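Local coordinates for cell shape determining protein MreC (Streptococcus pneumoniae, PDB 2QF5) that helps to form and maintain cell shape, probably as part of the elongasome that synthesises peripheral peptidoglycan, at residues Ala41-Gly46 and His156-Ile161; Glu24-Ala29 and Ser58-Leu63; Leu98-Leu103 and Val147-Ser152. All blocks are in the same frame, centred on the assembly; numbering follows the deposited sequence.

Interaction 1: Ala41-Gly46 and His156-Ile161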
ATOM      1  N   ALA A  41      -1.761  -4.357   4.265  1.00 20.73           N
ATOM      2  CA  ALA A  41      -3.085  -4.058   4.841  1.00 20.49           C
ATOM      3  C   ALA A  41      -4.084  -3.688   3.732  1.00 20.20           C
ATOM      4  O   ALA A  41      -3.843  -2.765   2.969  1.00 18.76           O
ATOM      5  CB  ALA A  41      -2.984  -2.913   5.852  1.00 19.68           C
ATOM      6  N   ILE A  42      -5.209  -4.402   3.676  1.00 20.43           N
ATOM      7  CA  ILE A  42      -6.278  -4.147   2.697  1.00 20.71           C
ATOM      8  C   ILE A  42      -7.543  -3.640   3.426  1.00 20.33           C
ATOM      9  O   ILE A  42      -7.915  -4.168   4.463  1.00 20.97           O
ATOM     10  CB  ILE A  42      -6.589  -5.436   1.909  1.00 20.17           C
ATOM     11  CG1 ILE A  42      -5.381  -5.877   1.094  1.00 20.47           C
ATOM     12  CG2 ILE A  42      -7.774  -5.247   1.008  1.00 20.72           C
ATOM     13  CD1 ILE A  42      -5.517  -7.270   0.538  1.00 20.47           C
ATOM     14  N   ALA A  43      -8.176  -2.603   2.897  1.00 20.71           N
ATOM     15  CA  ALA A  43      -9.427  -2.063   3.465  1.00 21.03           C
ATOM     16  C   ALA A  43     -10.153  -1.205   2.456  1.00 21.36           C
ATOM     17  O   ALA A  43      -9.517  -0.484   1.673  1.00 22.80           O
ATOM     18  CB  ALA A  43      -9.140  -1.202   4.709  1.00 21.11           C
ATOM     19  N   ASN A  44     -11.484  -1.225   2.522  1.00 20.99           N
ATOM     20  CA  ASN A  44     -12.304  -0.295   1.772  1.00 20.05           C
ATOM     21  C   ASN A  44     -11.996  -0.287   0.264  1.00 19.21           C
ATOM     22  O   ASN A  44     -12.043   0.751  -0.354  1.00 18.23           O
ATOM     23  CB  ASN A  44     -12.153   1.118   2.360  1.00 20.11           C
ATOM     24  CG  ASN A  44     -12.741   1.256   3.788  1.00 20.89           C
ATOM     25  OD1 ASN A  44     -13.267   0.293   4.379  1.00 18.18           O
ATOM     26  ND2 ASN A  44     -12.660   2.492   4.337  1.00 20.26           N
ATOM     27  N   GLY A  45     -11.704  -1.453  -0.315  1.00 18.75           N
ATOM     28  CA  GLY A  45     -11.516  -1.590  -1.758  1.00 18.88           C
ATOM     29  C   GLY A  45     -10.102  -1.821  -2.267  1.00 18.70           C
ATOM     30  O   GLY A  45      -9.903  -2.009  -3.465  1.00 18.70           O
ATOM     31  N   GLY A  46      -9.110  -1.754  -1.388  1.00 18.69           N
ATOM     32  CA  GLY A  46      -7.717  -2.040  -1.802  1.00 18.92           C
ATOM     33  C   GLY A  46      -6.661  -1.789  -0.742  1.00 18.22           C
ATOM     34  O   GLY A  46      -6.985  -1.684   0.437  1.00 17.01           O
ATOM     35  N   HIS A 156     -11.295   7.176   4.067  1.00 27.47           N
ATOM     36  CA  HIS A 156     -12.174   7.555   5.164  1.00 27.76           C
ATOM     37  C   HIS A 156     -12.791   6.310   5.811  1.00 27.62           C
ATOM     38  O   HIS A 156     -13.124   5.334   5.125  1.00 26.96           O
ATOM     39  CB  HIS A 156     -13.277   8.493   4.655  1.00 27.97           C
ATOM     40  CG  HIS A 156     -12.758   9.692   3.911  1.00 28.73           C
ATOM     41  ND1 HIS A 156     -12.729  10.955   4.463  1.00 29.39           N
ATOM     42  CD2 HIS A 156     -12.251   9.816   2.660  1.00 28.51           C
ATOM     43  CE1 HIS A 156     -12.225  11.804   3.585  1.00 29.60           C
ATOM     44  NE2 HIS A 156     -11.922  11.138   2.485  1.00 29.22           N
ATOM     45  N   ASN A 157     -12.957   6.365   7.134  1.00 27.71           N
ATOM     46  CA  ASN A 157     -13.641   5.317   7.881  1.00 27.81           C
ATOM     47  C   ASN A 157     -13.011   3.928   7.684  1.00 27.66           C
ATOM     48  O   ASN A 157     -13.695   2.952   7.399  1.00 27.89           O
ATOM     49  CB  ASN A 157     -15.139   5.315   7.524  1.00 28.01           C
ATOM     50  CG  ASN A 157     -15.850   6.597   7.947  1.00 28.88           C
ATOM     51  OD1 ASN A 157     -15.491   7.235   8.938  1.00 31.37           O
ATOM     52  ND2 ASN A 157     -16.879   6.965   7.210  1.00 29.97           N
ATOM     53  N   VAL A 158     -11.689   3.857   7.803  1.00 27.56           N
ATOM     54  CA  VAL A 158     -10.995   2.573   7.781  1.00 27.32           C
ATOM     55  C   VAL A 158     -11.136   1.971   9.176  1.00 27.11           C
ATOM     56  O   VAL A 158     -10.469   2.414  10.111  1.00 26.25           O
ATOM     57  CB  VAL A 158      -9.485   2.709   7.408  1.00 27.89           C
ATOM     58  CG1 VAL A 158      -8.768   1.353   7.522  1.00 26.40           C
ATOM     59  CG2 VAL A 158      -9.329   3.291   6.019  1.00 27.49           C
ATOM     60  N   ASP A 159     -12.022   0.975   9.283  1.00 27.10           N
ATOM     61  CA  ASP A 159     -12.462   0.368  10.543  1.00 27.04           C
ATOM     62  C   ASP A 159     -12.073  -1.107  10.653  1.00 27.24           C
ATOM     63  O   ASP A 159     -11.799  -1.597  11.748  1.00 26.67           O
ATOM     64  CB  ASP A 159     -13.994   0.478  10.650  1.00 27.67           C
ATOM     65  CG  ASP A 159     -14.475   1.913  10.881  1.00 27.55           C
ATOM     66  OD1 ASP A 159     -13.723   2.698  11.485  1.00 27.54           O
ATOM     67  OD2 ASP A 159     -15.606   2.255  10.466  1.00 28.59           O
ATOM     68  N   VAL A 160     -12.054  -1.801   9.507  1.00 27.14           N
ATOM     69  CA  VAL A 160     -11.755  -3.227   9.433  1.00 26.93           C
ATOM     70  C   VAL A 160     -10.677  -3.417   8.364  1.00 26.54           C
ATOM     71  O   VAL A 160     -10.817  -2.923   7.263  1.00 25.97           O
ATOM     72  CB  VAL A 160     -13.010  -4.040   9.064  1.00 26.70           C
ATOM     73  CG1 VAL A 160     -12.677  -5.523   8.969  1.00 29.50           C
ATOM     74  CG2 VAL A 160     -14.119  -3.821  10.084  1.00 27.38           C
ATOM     75  N   ILE A 161      -9.582  -4.087   8.711  1.00 26.67           N
ATOM     76  CA  ILE A 161      -8.487  -4.332   7.759  1.00 26.39           C
ATOM     77  C   ILE A 161      -8.281  -5.820   7.545  1.00 25.93           C
ATOM     78  O   ILE A 161      -8.392  -6.592   8.482  1.00 24.68           O
ATOM     79  CB  ILE A 161      -7.163  -3.727   8.240  1.00 26.68           C
ATOM     80  CG1 ILE A 161      -7.125  -2.222   7.977  1.00 27.85           C
ATOM     81  CG2 ILE A 161      -5.943  -4.379   7.544  1.00 26.48           C
ATOM     82  CD1 ILE A 161      -6.007  -1.531   8.744  1.00 26.97           C
TER
HETATM   83  O   HOH W   1     -13.266  -0.118   7.135  1.00 18.23           O
HETATM   84  O   HOH W   2     -12.377  -2.734   5.110  1.00 32.83           O

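Interaction 2: Glu24-Ala29 and Ser58-Leu63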
ATOM      1  N   GLU A  24      -0.830   6.436  11.029  1.00 30.01           N
ATOM      2  CA  GLU A  24      -0.830   5.001  11.317  1.00 29.48           C
ATOM      3  C   GLU A  24      -2.026   4.481  12.115  1.00 28.47           C
ATOM      4  O   GLU A  24      -2.683   5.207  12.860  1.00 28.71           O
ATOM      5  CB  GLU A  24       0.481   4.583  11.975  1.00 29.58           C
ATOM      6  CG  GLU A  24       0.818   5.326  13.201  1.00 30.50           C
ATOM      7  CD  GLU A  24       2.170   4.967  13.724  1.00 30.40           C
ATOM      8  OE1 GLU A  24       3.080   4.706  12.920  1.00 28.97           O
ATOM      9  OE2 GLU A  24       2.321   4.977  14.959  1.00 34.37           O
ATOM     10  N   LEU A  25      -2.340   3.213  11.885  1.00 27.60           N
ATOM     11  CA  LEU A  25      -3.466   2.571  12.527  1.00 26.55           C
ATOM     12  C   LEU A  25      -2.958   1.516  13.464  1.00 25.72           C
ATOM     13  O   LEU A  25      -1.904   0.940  13.245  1.00 25.22           O
ATOM     14  CB  LEU A  25      -4.381   1.939  11.483  1.00 26.82           C
ATOM     15  CG  LEU A  25      -5.220   2.903  10.654  1.00 26.13           C
ATOM     16  CD1 LEU A  25      -6.082   2.130   9.707  1.00 26.88           C
ATOM     17  CD2 LEU A  25      -6.089   3.810  11.529  1.00 27.86           C
ATOM     18  N   THR A  26      -3.709   1.267  14.525  1.00 25.36           N
ATOM     19  CA  THR A  26      -3.417   0.167  15.440  1.00 25.14           C
ATOM     20  C   THR A  26      -4.536  -0.854  15.240  1.00 24.88           C
ATOM     21  O   THR A  26      -5.702  -0.490  15.173  1.00 24.43           O
ATOM     22  CB  THR A  26      -3.328   0.634  16.934  1.00 24.68           C
ATOM     23  OG1 THR A  26      -2.380   1.713  17.074  1.00 24.33           O
ATOM     24  CG2 THR A  26      -2.916  -0.511  17.819  1.00 25.35           C
ATOM     25  N   LEU A  27      -4.164  -2.130  15.124  1.00 24.93           N
ATOM     26  CA  LEU A  27      -5.122  -3.217  14.902  1.00 24.52           C
ATOM     27  C   LEU A  27      -5.136  -4.105  16.118  1.00 24.07           C
ATOM     28  O   LEU A  27      -4.116  -4.234  16.777  1.00 24.60           O
ATOM     29  CB  LEU A  27      -4.732  -4.057  13.669  1.00 24.71           C
ATOM     30  CG  LEU A  27      -4.781  -3.393  12.279  1.00 23.52           C
ATOM     31  CD1 LEU A  27      -4.367  -4.369  11.229  1.00 21.54           C
ATOM     32  CD2 LEU A  27      -6.159  -2.930  11.976  1.00 26.65           C
ATOM     33  N   ASP A  28      -6.275  -4.736  16.378  1.00 23.97           N
ATOM     34  CA  ASP A  28      -6.464  -5.685  17.486  1.00 24.90           C
ATOM     35  C   ASP A  28      -6.048  -7.121  17.188  1.00 25.10           C
ATOM     36  O   ASP A  28      -6.599  -8.063  17.733  1.00 26.70           O
ATOM     37  CB  ASP A  28      -7.920  -5.660  18.001  1.00 24.50           C
ATOM     38  CG  ASP A  28      -8.934  -6.310  17.042  1.00 24.54           C
ATOM     39  OD1 ASP A  28      -8.601  -6.662  15.884  1.00 24.73           O
ATOM     40  OD2 ASP A  28     -10.101  -6.465  17.467  1.00 22.87           O
ATOM     41  N   ALA A  29      -5.081  -7.303  16.319  1.00 25.65           N
ATOM     42  CA  ALA A  29      -4.496  -8.617  16.149  1.00 25.75           C
ATOM     43  C   ALA A  29      -3.017  -8.404  16.003  1.00 25.61           C
ATOM     44  O   ALA A  29      -2.589  -7.482  15.304  1.00 26.19           O
ATOM     45  CB  ALA A  29      -5.062  -9.308  14.913  1.00 26.12           C
ATOM     46  N   SER A  58      -1.335  -6.869  19.117  1.00 18.27           N
ATOM     47  CA  SER A  58      -1.740  -5.754  18.254  1.00 18.11           C
ATOM     48  C   SER A  58      -0.755  -5.577  17.135  1.00 18.08           C
ATOM     49  O   SER A  58       0.333  -6.098  17.192  1.00 18.90           O
ATOM     50  CB  SER A  58      -1.831  -4.444  19.038  1.00 17.37           C
ATOM     51  OG  SER A  58      -0.673  -4.243  19.824  1.00 16.49           O
ATOM     52  N   THR A  59      -1.148  -4.820  16.121  1.00 18.76           N
ATOM     53  CA  THR A  59      -0.263  -4.514  15.004  1.00 19.28           C
ATOM     54  C   THR A  59      -0.406  -3.057  14.607  1.00 19.23           C
ATOM     55  O   THR A  59      -1.501  -2.475  14.668  1.00 19.20           O
ATOM     56  CB  THR A  59      -0.584  -5.435  13.809  1.00 19.19           C
ATOM     57  OG1 THR A  59      -0.201  -6.760  14.162  1.00 20.80           O
ATOM     58  CG2 THR A  59       0.164  -5.017  12.581  1.00 18.42           C
ATOM     59  N   ILE A  60       0.714  -2.449  14.240  1.00 19.63           N
ATOM     60  CA  ILE A  60       0.706  -1.071  13.747  1.00 19.33           C
ATOM     61  C   ILE A  60       0.814  -1.127  12.232  1.00 18.90           C
ATOM     62  O   ILE A  60       1.678  -1.797  11.689  1.00 16.77           O
ATOM     63  CB  ILE A  60       1.876  -0.253  14.311  1.00 20.21           C
ATOM     64  CG1 ILE A  60       1.892  -0.328  15.844  1.00 20.73           C
ATOM     65  CG2 ILE A  60       1.830   1.214  13.795  1.00 19.28           C
ATOM     66  CD1 ILE A  60       0.656   0.252  16.515  1.00 23.49           C
ATOM     67  N   VAL A  61      -0.071  -0.401  11.560  1.00 19.44           N
ATOM     68  CA  VAL A  61      -0.104  -0.344  10.131  1.00 19.75           C
ATOM     69  C   VAL A  61       0.300   1.051   9.694  1.00 20.50           C
ATOM     70  O   VAL A  61      -0.257   2.058  10.187  1.00 20.87           O
ATOM     71  CB  VAL A  61      -1.512  -0.690   9.594  1.00 20.15           C
ATOM     72  CG1 VAL A  61      -1.652  -0.312   8.101  1.00 18.28           C
ATOM     73  CG2 VAL A  61      -1.794  -2.155   9.786  1.00 19.43           C
ATOM     74  N   ASN A  62       1.277   1.119   8.790  1.00 20.87           N
ATOM     75  CA  ASN A  62       1.702   2.404   8.232  1.00 21.21           C
ATOM     76  C   ASN A  62       0.800   2.667   7.073  1.00 21.15           C
ATOM     77  O   ASN A  62       0.703   1.824   6.196  1.00 22.75           O
ATOM     78  CB  ASN A  62       3.169   2.396   7.768  1.00 21.00           C
ATOM     79  CG  ASN A  62       3.663   3.786   7.395  1.00 22.86           C
ATOM     80  OD1 ASN A  62       4.055   4.042   6.244  1.00 25.76           O
ATOM     81  ND2 ASN A  62       3.626   4.708   8.367  1.00 24.48           N
ATOM     82  N   LEU A  63       0.148   3.815   7.062  1.00 21.03           N
ATOM     83  CA  LEU A  63      -0.819   4.161   6.028  1.00 21.41           C
ATOM     84  C   LEU A  63      -0.185   4.765   4.767  1.00 21.45           C
ATOM     85  O   LEU A  63       0.805   5.533   4.835  1.00 21.84           O
ATOM     86  CB  LEU A  63      -1.880   5.131   6.596  1.00 21.31           C
ATOM     87  CG  LEU A  63      -2.917   4.534   7.569  1.00 23.47           C
ATOM     88  CD1 LEU A  63      -3.781   5.626   8.225  1.00 22.88           C
ATOM     89  CD2 LEU A  63      -3.830   3.502   6.910  1.00 22.26           C
TER

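Interaction 3: Leu98-Leu103 and Val147-Ser152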
ATOM      1  N   LEU A  98      -1.329   8.728  -4.880  1.00 28.81           N
ATOM      2  CA  LEU A  98      -0.170   7.986  -4.412  1.00 28.60           C
ATOM      3  C   LEU A  98       0.960   8.257  -5.394  1.00 28.49           C
ATOM      4  O   LEU A  98       0.706   8.358  -6.578  1.00 28.79           O
ATOM      5  CB  LEU A  98      -0.515   6.489  -4.391  1.00 27.73           C
ATOM      6  CG  LEU A  98       0.376   5.510  -3.622  1.00 28.95           C
ATOM      7  CD1 LEU A  98       0.211   5.707  -2.107  1.00 27.61           C
ATOM      8  CD2 LEU A  98       0.085   4.072  -4.004  1.00 25.75           C
ATOM      9  N   LYS A  99       2.194   8.363  -4.904  1.00 28.51           N
ATOM     10  CA  LYS A  99       3.368   8.559  -5.759  1.00 29.04           C
ATOM     11  C   LYS A  99       4.174   7.264  -5.919  1.00 28.77           C
ATOM     12  O   LYS A  99       4.497   6.589  -4.935  1.00 28.65           O
ATOM     13  CB  LYS A  99       4.276   9.653  -5.180  1.00 28.95           C
ATOM     14  CG  LYS A  99       3.682  11.062  -5.178  1.00 29.73           C
ATOM     15  CD  LYS A  99       4.715  12.049  -4.640  1.00 30.16           C
ATOM     16  CE  LYS A  99       4.466  13.469  -5.115  1.00 31.87           C
ATOM     17  NZ  LYS A  99       5.649  14.384  -4.864  1.00 31.45           N
ATOM     18  N   ILE A 100       4.489   6.932  -7.170  1.00 29.14           N
ATOM     19  CA  ILE A 100       5.303   5.760  -7.520  1.00 29.34           C
ATOM     20  C   ILE A 100       6.511   6.194  -8.349  1.00 29.51           C
ATOM     21  O   ILE A 100       6.385   6.997  -9.265  1.00 30.13           O
ATOM     22  CB  ILE A 100       4.445   4.696  -8.260  1.00 29.69           C
ATOM     23  CG1 ILE A 100       3.504   4.037  -7.233  1.00 29.44           C
ATOM     24  CG2 ILE A 100       5.335   3.653  -8.956  1.00 28.88           C
ATOM     25  CD1 ILE A 100       2.401   3.266  -7.794  1.00 30.04           C
ATOM     26  N   SER A 101       7.695   5.703  -7.990  1.00 29.62           N
ATOM     27  CA  SER A 101       8.911   6.013  -8.733  1.00 29.07           C
ATOM     28  C   SER A 101       9.797   4.777  -8.879  1.00 29.14           C
ATOM     29  O   SER A 101       9.340   3.653  -8.642  1.00 29.43           O
ATOM     30  CB  SER A 101       9.682   7.148  -8.066  1.00 29.06           C
ATOM     31  OG  SER A 101      10.720   7.622  -8.919  1.00 28.52           O
ATOM     32  N   GLN A 102      11.051   4.997  -9.285  1.00 28.66           N
ATOM     33  CA  GLN A 102      12.030   3.930  -9.538  1.00 28.50           C
ATOM     34  C   GLN A 102      11.514   2.844 -10.489  1.00 27.95           C
ATOM     35  O   GLN A 102      11.672   1.637 -10.260  1.00 27.80           O
ATOM     36  CB  GLN A 102      12.519   3.353  -8.216  1.00 28.34           C
ATOM     37  CG  GLN A 102      13.249   4.403  -7.412  1.00 29.37           C
ATOM     38  CD  GLN A 102      13.724   3.906  -6.054  1.00 30.21           C
ATOM     39  OE1 GLN A 102      13.711   4.667  -5.073  1.00 32.68           O
ATOM     40  NE2 GLN A 102      14.165   2.642  -5.990  1.00 29.35           N
ATOM     41  N   LEU A 103      10.911   3.299 -11.578  1.00 27.37           N
ATOM     42  CA  LEU A 103      10.302   2.410 -12.551  1.00 27.31           C
ATOM     43  C   LEU A 103      11.377   1.705 -13.363  1.00 26.70           C
ATOM     44  O   LEU A 103      12.336   2.327 -13.779  1.00 25.19           O
ATOM     45  CB  LEU A 103       9.364   3.186 -13.479  1.00 27.21           C
ATOM     46  CG  LEU A 103       8.122   3.821 -12.837  1.00 27.26           C
ATOM     47  CD1 LEU A 103       7.591   4.942 -13.753  1.00 27.10           C
ATOM     48  CD2 LEU A 103       7.050   2.764 -12.557  1.00 26.49           C
ATOM     49  N   VAL A 147       5.083   8.408 -11.183  1.00 30.76           N
ATOM     50  CA  VAL A 147       3.694   8.137 -11.556  1.00 29.86           C
ATOM     51  C   VAL A 147       2.773   8.487 -10.397  1.00 28.85           C
ATOM     52  O   VAL A 147       3.060   8.151  -9.244  1.00 28.67           O
ATOM     53  CB  VAL A 147       3.481   6.646 -11.929  1.00 30.01           C
ATOM     54  CG1 VAL A 147       2.074   6.428 -12.499  1.00 30.20           C
ATOM     55  CG2 VAL A 147       4.526   6.198 -12.946  1.00 30.60           C
ATOM     56  N   THR A 148       1.662   9.149 -10.706  1.00 27.63           N
ATOM     57  CA  THR A 148       0.585   9.367  -9.740  1.00 27.47           C
ATOM     58  C   THR A 148      -0.599   8.398  -9.974  1.00 27.22           C
ATOM     59  O   THR A 148      -0.956   8.074 -11.109  1.00 27.29           O
ATOM     60  CB  THR A 148       0.095  10.822  -9.764  1.00 26.97           C
ATOM     61  OG1 THR A 148      -0.160  11.215 -11.112  1.00 27.08           O
ATOM     62  CG2 THR A 148       1.119  11.736  -9.144  1.00 25.21           C
ATOM     63  N   VAL A 149      -1.216   7.959  -8.883  1.00 26.91           N
ATOM     64  CA  VAL A 149      -2.168   6.855  -8.899  1.00 26.28           C
ATOM     65  C   VAL A 149      -3.334   7.182  -7.956  1.00 26.35           C
ATOM     66  O   VAL A 149      -3.085   7.553  -6.811  1.00 25.56           O
ATOM     67  CB  VAL A 149      -1.460   5.555  -8.450  1.00 26.31           C
ATOM     68  CG1 VAL A 149      -2.472   4.374  -8.278  1.00 24.40           C
ATOM     69  CG2 VAL A 149      -0.295   5.186  -9.433  1.00 24.75           C
ATOM     70  N   LYS A 150      -4.585   7.078  -8.441  1.00 26.45           N
ATOM     71  CA  LYS A 150      -5.753   7.193  -7.561  1.00 27.25           C
ATOM     72  C   LYS A 150      -6.089   5.836  -6.915  1.00 27.38           C
ATOM     73  O   LYS A 150      -6.429   4.862  -7.599  1.00 26.88           O
ATOM     74  CB  LYS A 150      -6.980   7.767  -8.281  1.00 27.76           C
ATOM     75  CG  LYS A 150      -7.917   8.496  -7.319  1.00 27.89           C
ATOM     76  CD  LYS A 150      -9.246   8.886  -7.950  1.00 29.90           C
ATOM     77  CE  LYS A 150     -10.141   9.776  -6.990  1.00 31.48           C
ATOM     78  NZ  LYS A 150     -11.585   9.958  -7.445  1.00 29.04           N
ATOM     79  N   LEU A 151      -6.003   5.796  -5.587  1.00 27.67           N
ATOM     80  CA  LEU A 151      -6.192   4.570  -4.799  1.00 27.88           C
ATOM     81  C   LEU A 151      -7.622   4.041  -4.901  1.00 27.60           C
ATOM     82  O   LEU A 151      -8.582   4.820  -4.851  1.00 26.79           O
ATOM     83  CB  LEU A 151      -5.888   4.832  -3.303  1.00 28.29           C
ATOM     84  CG  LEU A 151      -4.523   5.366  -2.854  1.00 29.02           C
ATOM     85  CD1 LEU A 151      -4.259   6.740  -3.482  1.00 32.38           C
ATOM     86  CD2 LEU A 151      -4.467   5.540  -1.355  1.00 29.07           C
ATOM     87  N   SER A 152      -7.763   2.718  -5.003  1.00 27.74           N
ATOM     88  CA  SER A 152      -9.090   2.068  -4.916  1.00 27.24           C
ATOM     89  C   SER A 152      -9.671   2.139  -3.523  1.00 26.98           C
ATOM     90  O   SER A 152     -10.893   2.355  -3.345  1.00 27.63           O
ATOM     91  CB  SER A 152      -9.004   0.593  -5.278  1.00 26.80           C
ATOM     92  OG  SER A 152      -8.076   0.404  -6.288  1.00 29.10           O
TER

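Interaction 1: Ala41-Gly46 and His156-Ile161
A43 presents its methyl to a shallow hollow in the 156-161 segment, where CB meets V158 CG1 at 3.8 Å, I161 CG1 at 4.0 Å and the carbonyl oxygen of V160. I161 splits its two branches between the alanines: CG1 lies beside A43, while CG2, anti to the backbone N, reaches A41 CB at 3.7 Å. On the backbone, I161 CA approaches I42 O at 3.3 Å in a CA-H...O contact. Farther along, the N44 amide reaches across to the backbone at N157. Its ND2 gives a straight but weak hydrogen bond to N157 O at 3.3 Å, and ND2 also bonds to D154 O. Two waters bridge the segments: one accepts from D159 N and lies close to both N44 OD1 and N157 O, and a second accepts from N44 N and contacts V160 O at 2.7 Å. A type I' turn from A43 to G46 swings the chain from strand 40-43 into strand 46-54. The contact thus lies where strand 160-166 pairs with the outgoing end of strand 40-43 in the first antiparallel barrel, with I48 of strand 46-54 and L25 of strand 24-27 packed against its apolar side.

Interaction 2: Glu24-Ala29 and Ser58-Leu63
L25 and V61 form a hydrogen-bonded pair at the middle of an antiparallel two-strand contact within the first β-barrel of the region of MreC predicted to be extracellular. Their backbones exchange two bonds, L25 N to V61 O and V61 N to L25 O (2.8 Å), and L27 and T59 repeat the pattern, with L27 N to T59 O at 2.7 Å. On the face carrying L25, L27 and V61, L27 CD1 meets V61 CG2 at 3.7 Å, and L25 CD1 packs obliquely on L63 CD2 at 3.8 Å. The face of E24, T26 and I60 is more open. There I60 divides its branches: CG2 touches the carboxylate carbon CD of E24 at 3.8 Å, while CD1 lies 3.4 Å from T26 OG1, the T26 and I60 side chains running side by side. A second shell holds both strands in the sheet. T26 bonds through its backbone to I14 and M15 of strand 6-16, I60 does so to S52 and K53 of strand 46-54, I161 packs on L25 and L27, and L163 on L27. Just past the end of strand 24-27, T59 OG1, anti to its carbonyl carbon (chi1 -69°), donates to a lone pair of A29 O at 2.7 Å, in the carbonyl plane.

Interaction 3: Leu98-Leu103 and Val147-Ser152
V147 N donates to I100 O at 2.7 Å. The return bond, I100 N to V147 O, measures 2.8 Å, so the I100-V147 pair is bonded in both directions, unlike the next one, where one bond is weak. There, two residues along, L98 N donates to V149 O at 2.9 Å, but the reciprocal V149 N to L98 O is bent to 134°. L98 O is also approached by T148 CA at 3.3 Å in a CA-H...O contact, and V147 O receives a similar one from K99 CA. Strands 97-101 and 146-151 are neighbours in the second antiparallel barrel of the chain, and their short segments run at 143° to each other. The side chains of L98, I100, V147 and V149 share the buried face. The I100 and V149 side chains lie obliquely to each other, CD1 of I100 3.7 Å from CG2 of V149, with V75 of strand 72-79 also against I100. At one end the L151 side chain brings CD1 to 3.9 Å from L98 CB. At the other, beyond the end of strand 97-101, the L103 side chain comes in at about a right angle to V147, bringing CD1 to 3.4 Å from CG2, closer than usual for two carbons; I109 touches both residues. On the face of K99 and T148, T148 OG1, placed between its backbone N and carbonyl carbon (chi1 49°), hydrogen-bonds to A135 O of strand 126-137.

How the interactions relate
Interactions 1 and 2 belong to the same barrel, their centres about 12 Å apart, and share its interior: I161 CD1 lies 3.5 Å from L27 CD2, V158 CG1 is likewise 3.5 Å from L25 CD1, and A41 CB meets V61 CG1 at 3.7 Å. Along the chain their segments alternate, so the two contacts cross within this one barrel. Interaction 3 lies in the second barrel and is nested within the chain loop that interaction 1 closes. Its centre is about 19 Å from that of interaction 1, yet G45 O reaches S152 CB at 3.3 Å, a touch between the two barrels. Interactions 2 and 3 do not touch; their nearest atoms are about 7 Å apart.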